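Local coordinates for protein DNA polymerase sliding clamp C (Sulfolobus tokodaii, PDB 3AIZ) that forms part of a ring-shaped sliding clamp that encircles DNA and tethers the replicative polymerase and other DNA-processing proteins to it, at residues C[149-155]-C[166-170]; C[196-202]-C[241-246]; C[130-136]-C[213-219]. All blocks are in the same frame, centred on the assembly; numbering follows the deposited sequence.

Contact 1. Residues C[149-155]-C[166-170]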
# COMPACT_ATOMS: atom_id res chain seq x y z
N ILE C 149 -2.96 -12.06 16.02
CA ILE C 149 -4.32 -12.54 16.24
C ILE C 149 -4.93 -11.85 17.45
O ILE C 149 -6.07 -11.37 17.41
CB ILE C 149 -4.36 -14.07 16.46
CG1 ILE C 149 -3.94 -14.80 15.18
CG2 ILE C 149 -5.75 -14.51 16.88
CD1 ILE C 149 -3.96 -16.31 15.31
N GLY C 150 -4.16 -11.79 18.53
CA GLY C 150 -4.60 -11.14 19.75
C GLY C 150 -5.34 -12.09 20.67
O GLY C 150 -5.73 -13.19 20.27
N GLY C 151 -5.53 -11.67 21.91
CA GLY C 151 -6.22 -12.48 22.90
C GLY C 151 -5.69 -12.25 24.29
O GLY C 151 -4.68 -11.57 24.48
N ASP C 152 -6.37 -12.82 25.28
CA ASP C 152 -5.98 -12.66 26.67
C ASP C 152 -5.12 -13.82 27.15
O ASP C 152 -4.37 -13.69 28.12
CB ASP C 152 -7.23 -12.53 27.56
CG ASP C 152 -8.09 -11.34 27.19
OD1 ASP C 152 -7.54 -10.35 26.65
OD2 ASP C 152 -9.31 -11.39 27.43
N SER C 153 -5.23 -14.95 26.46
CA SER C 153 -4.53 -16.16 26.88
C SER C 153 -4.22 -17.09 25.71
O SER C 153 -4.83 -17.00 24.65
CB SER C 153 -5.37 -16.91 27.92
OG SER C 153 -6.64 -17.27 27.38
N ILE C 154 -3.26 -17.99 25.91
CA ILE C 154 -2.92 -18.99 24.91
C ILE C 154 -3.03 -20.38 25.51
O ILE C 154 -2.28 -20.73 26.42
CB ILE C 154 -1.48 -18.81 24.40
CG1 ILE C 154 -1.30 -17.41 23.80
CG2 ILE C 154 -1.14 -19.88 23.38
CD1 ILE C 154 0.09 -17.17 23.26
N THR C 155 -3.97 -21.18 25.01
CA THR C 155 -4.11 -22.55 25.47
C THR C 155 -3.07 -23.45 24.82
O THR C 155 -3.04 -23.60 23.60
CB THR C 155 -5.51 -23.12 25.17
OG1 THR C 155 -6.48 -22.51 26.03
CG2 THR C 155 -5.53 -24.63 25.40
N SER C 166 -3.77 -22.36 21.02
CA SER C 166 -5.02 -21.66 20.76
C SER C 166 -5.00 -20.25 21.35
O SER C 166 -5.07 -20.07 22.56
CB SER C 166 -6.20 -22.44 21.33
OG SER C 166 -6.29 -23.72 20.74
N ALA C 167 -4.91 -19.25 20.47
CA ALA C 167 -4.99 -17.86 20.89
C ALA C 167 -6.42 -17.54 21.32
O ALA C 167 -7.28 -17.24 20.49
CB ALA C 167 -4.56 -16.94 19.76
N ASN C 168 -6.67 -17.60 22.62
CA ASN C 168 -8.01 -17.42 23.16
C ASN C 168 -8.43 -15.96 23.26
O ASN C 168 -8.05 -15.26 24.20
CB ASN C 168 -8.12 -18.07 24.54
CG ASN C 168 -7.74 -19.53 24.51
OD1 ASN C 168 -8.29 -20.31 23.72
ND2 ASN C 168 -6.81 -19.92 25.37
N SER C 169 -9.22 -15.51 22.29
CA SER C 169 -9.78 -14.18 22.33
C SER C 169 -10.99 -14.17 23.26
O SER C 169 -11.07 -14.99 24.18
CB SER C 169 -10.20 -13.75 20.92
OG SER C 169 -9.15 -13.96 20.00
N ASP C 170 -11.92 -13.26 23.03
CA ASP C 170 -13.14 -13.22 23.83
C ASP C 170 -14.28 -13.90 23.09
O ASP C 170 -14.69 -13.46 22.01
CB ASP C 170 -13.50 -11.77 24.17
CG ASP C 170 -14.56 -11.68 25.25
OD1 ASP C 170 -14.90 -12.73 25.84
OD2 ASP C 170 -15.05 -10.56 25.51
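The carboxamide of Asn168 reaches across to the neighbouring strand and lies obliquely over the side chain of Thr155. Its nitrogen does the work: ND2 gives a hydrogen bond to Thr155 OG1 at 2.7 Å. The hydroxyl oxygen sits 16° out of the amide plane. A second, weak bond runs from ND2 to Ser153 OG at 3.3 Å, and that hydroxyl is also bonded to Glu246 OE1. One NH2 group therefore ties together two hydroxyls two residues apart on the same strand. Both torsions matter here: Asn168 CG stands anti to its carbonyl carbon (chi1 -56°), and Thr155 OG1 is set likewise (chi1 -71°), which brings amide and hydroxyl together. Ser166 shares this face, its CB against Thr155 CB, while its OG bonds to Thr175.

Beneath the side chains the antiparallel ladder is complete at Thr155 and Ser166, which exchange both backbone bonds. It shifts at the Asn168 end: Asn168 N donates to Ser153 O at 2.8 Å, but Asp152 N supplies the second bond, to Asn168 O at 3.2 Å. There Gly151 passes close, its CA 3.6 Å from Asn168 O, with a positive phi that suits glycine. Ile154 and Ala167 point to the other face, and Ile149 CG2 meets Ala167 CB at 4.0 Å.

This is the open end of hairpin 153-159/162-168. Helix 136-149 packs under Ile154 and Ala167 through Ile146; strand 172-178 pairs with Ala167. On the other flank strand 193-198 pairs with Ile154, its Val196 packing on Ser153, Thr155 and Asn168.

Contact 2. Residues C[196-202]-C[241-246]. With SO4 (sulfate ion), chain H.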
# COMPACT_ATOMS: atom_id res chain seq x y z
N VAL C 196 -3.74 -23.29 30.31
CA VAL C 196 -3.81 -21.97 29.70
C VAL C 196 -2.78 -21.02 30.31
O VAL C 196 -2.51 -21.07 31.51
CB VAL C 196 -5.22 -21.36 29.87
CG1 VAL C 196 -5.32 -20.04 29.14
CG2 VAL C 196 -6.27 -22.33 29.37
N TYR C 197 -2.20 -20.17 29.47
CA TYR C 197 -1.20 -19.21 29.93
C TYR C 197 -1.45 -17.82 29.35
O TYR C 197 -2.08 -17.69 28.30
CB TYR C 197 0.20 -19.69 29.57
CG TYR C 197 0.52 -21.06 30.10
CD1 TYR C 197 0.91 -21.25 31.42
CD2 TYR C 197 0.44 -22.18 29.28
CE1 TYR C 197 1.20 -22.50 31.91
CE2 TYR C 197 0.73 -23.44 29.75
CZ TYR C 197 1.11 -23.60 31.07
OH TYR C 197 1.40 -24.85 31.55
N GLY C 198 -0.96 -16.79 30.03
CA GLY C 198 -1.11 -15.43 29.57
C GLY C 198 -0.47 -15.23 28.21
O GLY C 198 0.67 -15.61 27.99
N LEU C 199 -1.22 -14.62 27.29
CA LEU C 199 -0.75 -14.43 25.93
C LEU C 199 0.48 -13.53 25.86
O LEU C 199 1.48 -13.88 25.24
CB LEU C 199 -1.87 -13.88 25.04
CG LEU C 199 -1.59 -13.73 23.54
CD1 LEU C 199 -2.88 -13.82 22.74
CD2 LEU C 199 -0.87 -12.42 23.25
N GLU C 200 0.42 -12.38 26.52
CA GLU C 200 1.50 -11.41 26.46
C GLU C 200 2.84 -11.98 26.94
O GLU C 200 3.89 -11.68 26.37
CB GLU C 200 1.15 -10.14 27.25
CG GLU C 200 0.77 -10.40 28.70
CD GLU C 200 0.56 -9.12 29.48
OE1 GLU C 200 -0.41 -9.05 30.27
OE2 GLU C 200 1.36 -8.18 29.30
N TYR C 201 2.79 -12.80 27.98
CA TYR C 201 4.01 -13.37 28.56
C TYR C 201 4.72 -14.32 27.60
O TYR C 201 5.95 -14.31 27.50
CB TYR C 201 3.70 -14.07 29.88
CG TYR C 201 2.97 -13.20 30.88
CD1 TYR C 201 1.67 -13.50 31.28
CD2 TYR C 201 3.57 -12.06 31.40
CE1 TYR C 201 1.00 -12.70 32.18
CE2 TYR C 201 2.91 -11.26 32.31
CZ TYR C 201 1.62 -11.58 32.69
OH TYR C 201 0.96 -10.78 33.59
N VAL C 202 3.95 -15.13 26.88
CA VAL C 202 4.52 -16.04 25.90
C VAL C 202 5.06 -15.26 24.71
O VAL C 202 6.21 -15.45 24.30
CB VAL C 202 3.48 -17.06 25.39
CG1 VAL C 202 4.07 -17.90 24.26
CG2 VAL C 202 3.01 -17.95 26.53
N ILE C 241 6.23 -19.55 32.93
CA ILE C 241 5.01 -18.75 32.95
C ILE C 241 3.90 -19.43 33.74
O ILE C 241 3.56 -20.58 33.47
CB ILE C 241 4.53 -18.45 31.52
CG1 ILE C 241 5.67 -17.86 30.69
CG2 ILE C 241 3.34 -17.50 31.55
CD1 ILE C 241 5.29 -17.56 29.26
N ALA C 242 3.35 -18.72 34.71
CA ALA C 242 2.33 -19.27 35.60
C ALA C 242 1.05 -19.65 34.84
O ALA C 242 0.70 -19.01 33.85
CB ALA C 242 2.01 -18.29 36.72
N PRO C 243 0.36 -20.69 35.32
CA PRO C 243 -0.87 -21.22 34.71
C PRO C 243 -2.08 -20.32 34.93
O PRO C 243 -2.10 -19.51 35.86
CB PRO C 243 -1.08 -22.55 35.45
CG PRO C 243 0.22 -22.85 36.12
CD PRO C 243 0.81 -21.52 36.45
N ARG C 244 -3.09 -20.47 34.07
CA ARG C 244 -4.36 -19.76 34.19
C ARG C 244 -4.22 -18.24 34.21
O ARG C 244 -4.91 -17.57 34.97
CB ARG C 244 -5.13 -20.21 35.43
CG ARG C 244 -5.78 -21.57 35.30
CD ARG C 244 -6.83 -21.77 36.39
NE ARG C 244 -7.42 -23.10 36.35
CZ ARG C 244 -8.41 -23.50 37.15
NH1 ARG C 244 -8.91 -22.67 38.06
NH2 ARG C 244 -8.88 -24.73 37.05
N ALA C 245 -3.34 -17.70 33.38
CA ALA C 245 -3.21 -16.26 33.27
C ALA C 245 -4.20 -15.72 32.24
O ALA C 245 -3.83 -15.02 31.30
CB ALA C 245 -1.78 -15.86 32.91
N GLU C 246 -5.47 -16.08 32.43
CA GLU C 246 -6.54 -15.67 31.52
C GLU C 246 -6.50 -14.18 31.21
O GLU C 246 -7.18 -13.71 30.29
CB GLU C 246 -7.91 -16.04 32.12
CG GLU C 246 -8.18 -17.53 32.22
CD GLU C 246 -8.62 -18.13 30.89
OE1 GLU C 246 -8.68 -17.39 29.89
OE2 GLU C 246 -8.92 -19.35 30.86
OXT GLU C 246 -5.80 -13.40 31.86
S SO4 H . 4.01 -7.70 34.28
O1 SO4 H . 2.71 -8.19 33.81
O2 SO4 H . 3.81 -6.56 35.17
O3 SO4 H . 4.70 -8.77 35.00
O4 SO4 H . 4.82 -7.29 33.13
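The C-terminal tail of the clamp subunit folds back here over the junction between strand 193-198 and helix 199-203, with Gly198 at the helix N-cap. In PCNA the residues before the C-terminus help form the pocket for PIP-box peptides, and the position of the 241-246 tail is consistent with that role. One backbone bond joins the segments: Arg244 N donates to Val196 O at 2.7 Å. Just beyond it Ala245, the centre of an inverse gamma turn, lays its CB against Gly198 N.

Ile241 fills the other end. Its CD1 meets Val202 CG2 at 3.6 Å, the two side chains crossing at about a right angle, and its CG2 packs against Tyr201 CB at 3.8 Å. CG1 lies anti to the carbonyl carbon (chi1 -52°), leaving CG2 anti to the backbone N; CG2 thus rests on Tyr201 CB while CD1 reaches between Tyr201 and Val202. The rings take different roles. Tyr197 presents its edge to the tail, CD1 lying 3.3 Å from Ala242 O near the ring plane, and CE1 comes against Pro243 CA; its hydroxyl bonds to Ser195 and to Ile223 O. Tyr201 has Glu200 CG over the centre of one face and Ala245 CB at its edge. Its OH donates to sulfate O1 at 3.1 Å, and Ser42 also binds this ion, which probably came from the crystallisation liquor.

Val196 CG1 touches the side-chain carboxylate of Glu246, whose OE1 bonds to Ser153 on the adjacent strand 153-159. Strand 223-231 lies against Tyr197 and Val202 through Leu225, while Val44 and Thr45, where strand 45-52 begins, pack on Tyr201 and Ile241.

Contact 3. Residues C[130-136]-C[213-219]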
# COMPACT_ATOMS: atom_id res chain seq x y z
N PHE C 130 4.24 -33.29 29.43
CA PHE C 130 4.53 -33.21 28.00
C PHE C 130 5.73 -32.32 27.72
O PHE C 130 5.98 -31.35 28.44
CB PHE C 130 3.30 -32.71 27.24
CG PHE C 130 3.55 -32.45 25.78
CD1 PHE C 130 3.85 -31.18 25.33
CD2 PHE C 130 3.49 -33.49 24.87
CE1 PHE C 130 4.08 -30.94 23.99
CE2 PHE C 130 3.72 -33.26 23.52
CZ PHE C 130 4.02 -31.98 23.09
N LYS C 131 6.48 -32.64 26.67
CA LYS C 131 7.66 -31.87 26.31
C LYS C 131 7.94 -31.97 24.81
O LYS C 131 8.05 -33.06 24.26
CB LYS C 131 8.87 -32.34 27.12
CG LYS C 131 10.10 -31.45 26.99
CD LYS C 131 11.20 -31.93 27.92
CE LYS C 131 10.70 -32.03 29.36
NZ LYS C 131 11.77 -32.45 30.30
N ALA C 132 8.07 -30.82 24.16
CA ALA C 132 8.30 -30.78 22.72
C ALA C 132 9.46 -29.87 22.35
O ALA C 132 9.71 -28.86 23.01
CB ALA C 132 7.03 -30.34 21.99
N LYS C 133 10.17 -30.23 21.28
CA LYS C 133 11.28 -29.43 20.79
C LYS C 133 10.93 -28.89 19.41
O LYS C 133 10.24 -29.55 18.63
CB LYS C 133 12.55 -30.27 20.74
CG LYS C 133 13.82 -29.49 20.46
CD LYS C 133 15.03 -30.41 20.51
CE LYS C 133 16.33 -29.66 20.26
NZ LYS C 133 17.51 -30.56 20.33
N ALA C 134 11.40 -27.69 19.10
CA ALA C 134 11.10 -27.06 17.82
C ALA C 134 12.12 -25.99 17.46
O ALA C 134 12.84 -25.50 18.33
CB ALA C 134 9.70 -26.46 17.85
N LEU C 135 12.18 -25.64 16.18
CA LEU C 135 13.02 -24.54 15.74
C LEU C 135 12.55 -23.23 16.36
O LEU C 135 11.36 -22.90 16.30
CB LEU C 135 12.99 -24.41 14.22
CG LEU C 135 13.96 -25.28 13.41
CD1 LEU C 135 13.82 -24.96 11.94
CD2 LEU C 135 15.39 -25.06 13.88
N THR C 136 13.47 -22.50 16.97
CA THR C 136 13.13 -21.23 17.59
C THR C 136 12.50 -20.29 16.57
O THR C 136 11.54 -19.59 16.87
CB THR C 136 14.37 -20.55 18.21
OG1 THR C 136 14.93 -21.41 19.21
CG2 THR C 136 13.98 -19.22 18.85
N ASP C 213 18.72 -21.21 18.75
CA ASP C 213 18.57 -22.12 17.61
C ASP C 213 17.30 -22.96 17.73
O ASP C 213 16.44 -22.91 16.86
CB ASP C 213 19.81 -23.02 17.48
CG ASP C 213 20.29 -23.56 18.82
OD1 ASP C 213 19.69 -24.53 19.34
OD2 ASP C 213 21.28 -23.02 19.36
N THR C 214 17.19 -23.71 18.82
CA THR C 214 16.01 -24.52 19.07
C THR C 214 15.37 -24.14 20.41
O THR C 214 16.03 -23.61 21.29
CB THR C 214 16.33 -26.03 19.08
OG1 THR C 214 17.21 -26.33 20.17
CG2 THR C 214 16.99 -26.44 17.77
N VAL C 215 14.08 -24.42 20.54
CA VAL C 215 13.35 -24.10 21.76
C VAL C 215 12.59 -25.31 22.29
O VAL C 215 11.92 -26.02 21.53
CB VAL C 215 12.36 -22.94 21.54
CG1 VAL C 215 11.44 -23.24 20.36
CG2 VAL C 215 11.55 -22.67 22.80
N GLU C 216 12.70 -25.56 23.59
CA GLU C 216 12.01 -26.68 24.22
C GLU C 216 10.78 -26.20 24.97
O GLU C 216 10.86 -25.33 25.84
CB GLU C 216 12.95 -27.44 25.15
CG GLU C 216 14.16 -28.04 24.43
CD GLU C 216 15.12 -28.73 25.37
OE1 GLU C 216 14.66 -29.32 26.37
OE2 GLU C 216 16.35 -28.68 25.11
N ILE C 217 9.63 -26.77 24.62
CA ILE C 217 8.35 -26.39 25.21
C ILE C 217 7.85 -27.49 26.13
O ILE C 217 7.66 -28.63 25.71
CB ILE C 217 7.29 -26.14 24.12
CG1 ILE C 217 7.87 -25.29 22.99
CG2 ILE C 217 6.05 -25.50 24.72
CD1 ILE C 217 6.99 -25.20 21.77
N ALA C 218 7.63 -27.15 27.40
CA ALA C 218 7.14 -28.11 28.38
C ALA C 218 6.05 -27.49 29.25
O ALA C 218 6.15 -26.33 29.64
CB ALA C 218 8.29 -28.62 29.24
N PHE C 219 5.02 -28.27 29.55
CA PHE C 219 3.90 -27.75 30.32
C PHE C 219 3.00 -28.87 30.83
O PHE C 219 3.20 -30.04 30.51
CB PHE C 219 3.08 -26.78 29.48
CG PHE C 219 2.38 -27.42 28.31
CD1 PHE C 219 3.00 -27.48 27.07
CD2 PHE C 219 1.12 -27.96 28.46
CE1 PHE C 219 2.37 -28.07 26.00
CE2 PHE C 219 0.48 -28.56 27.38
CZ PHE C 219 1.10 -28.61 26.15
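Phe130 and Phe219 open the ladder with side chains side by side, pointing the same way, Phe130 CD1 3.5 Å from Phe219 CE1. Phe130 carries its CG anti to the backbone N (chi1 174°), which sets its ring beside that of Phe219, the planes inclined at 54°. The backbone bond between them, Phe219 N to Phe130 O, is weak at 3.4 Å. Lys131 lies on the other face, its CG against Ala218 CB. At Ala132 the pairing tightens: it exchanges two nearly straight bonds with Ile217, of which Ala132 N to Ile217 O is 2.7 Å. Lys133 then stretches its extended chain obliquely over Thr214, CE reaching OG1 at 3.4 Å; that hydroxyl is bonded to Asn230. Ala134 likewise exchanges two backbone hydrogen bonds with Val215, whose CG1 comes within 3.3 Å of Ala134 O. Past Leu135, at the N-cap position of helix 136-149, Thr136 N donates to Asp213 O at 3.0 Å, and its OG1 bonds to Ser212.

The pair closes a 76-residue excursion within the C-terminal domain. In its antiparallel sheet, 223-231 lies beside 214-220 and 187-190 beside 130-135. Phe130, Ile217 and Phe219 face strand 153-159 through Ala158 and Phe156, and Phe219 also meets strand 193-198.

In the fold
All three contacts belong to the C-terminal PCNA family region. Contacts 1 and 2 are neighbours, centres about 10 Å apart, and share one sheet: strands 153-159 and 193-198 run side by side, joined by a probable hydrogen bond from Ile154 N to Tyr197 O at 2.7 Å. Contact 3 lies in a different, longer sheet, about 17 Å from contact 2 and 20 Å from contact 1, centre to centre. It touches contact 2 where Tyr197 packs on Phe219. Along the chain, contact 1 is nested within the loop that contact 3 closes, whereas contacts 2 and 3 interleave. Hairpin and tail are thus tied to the C-terminal part of the long sheet, which itself continues into the N-terminal half.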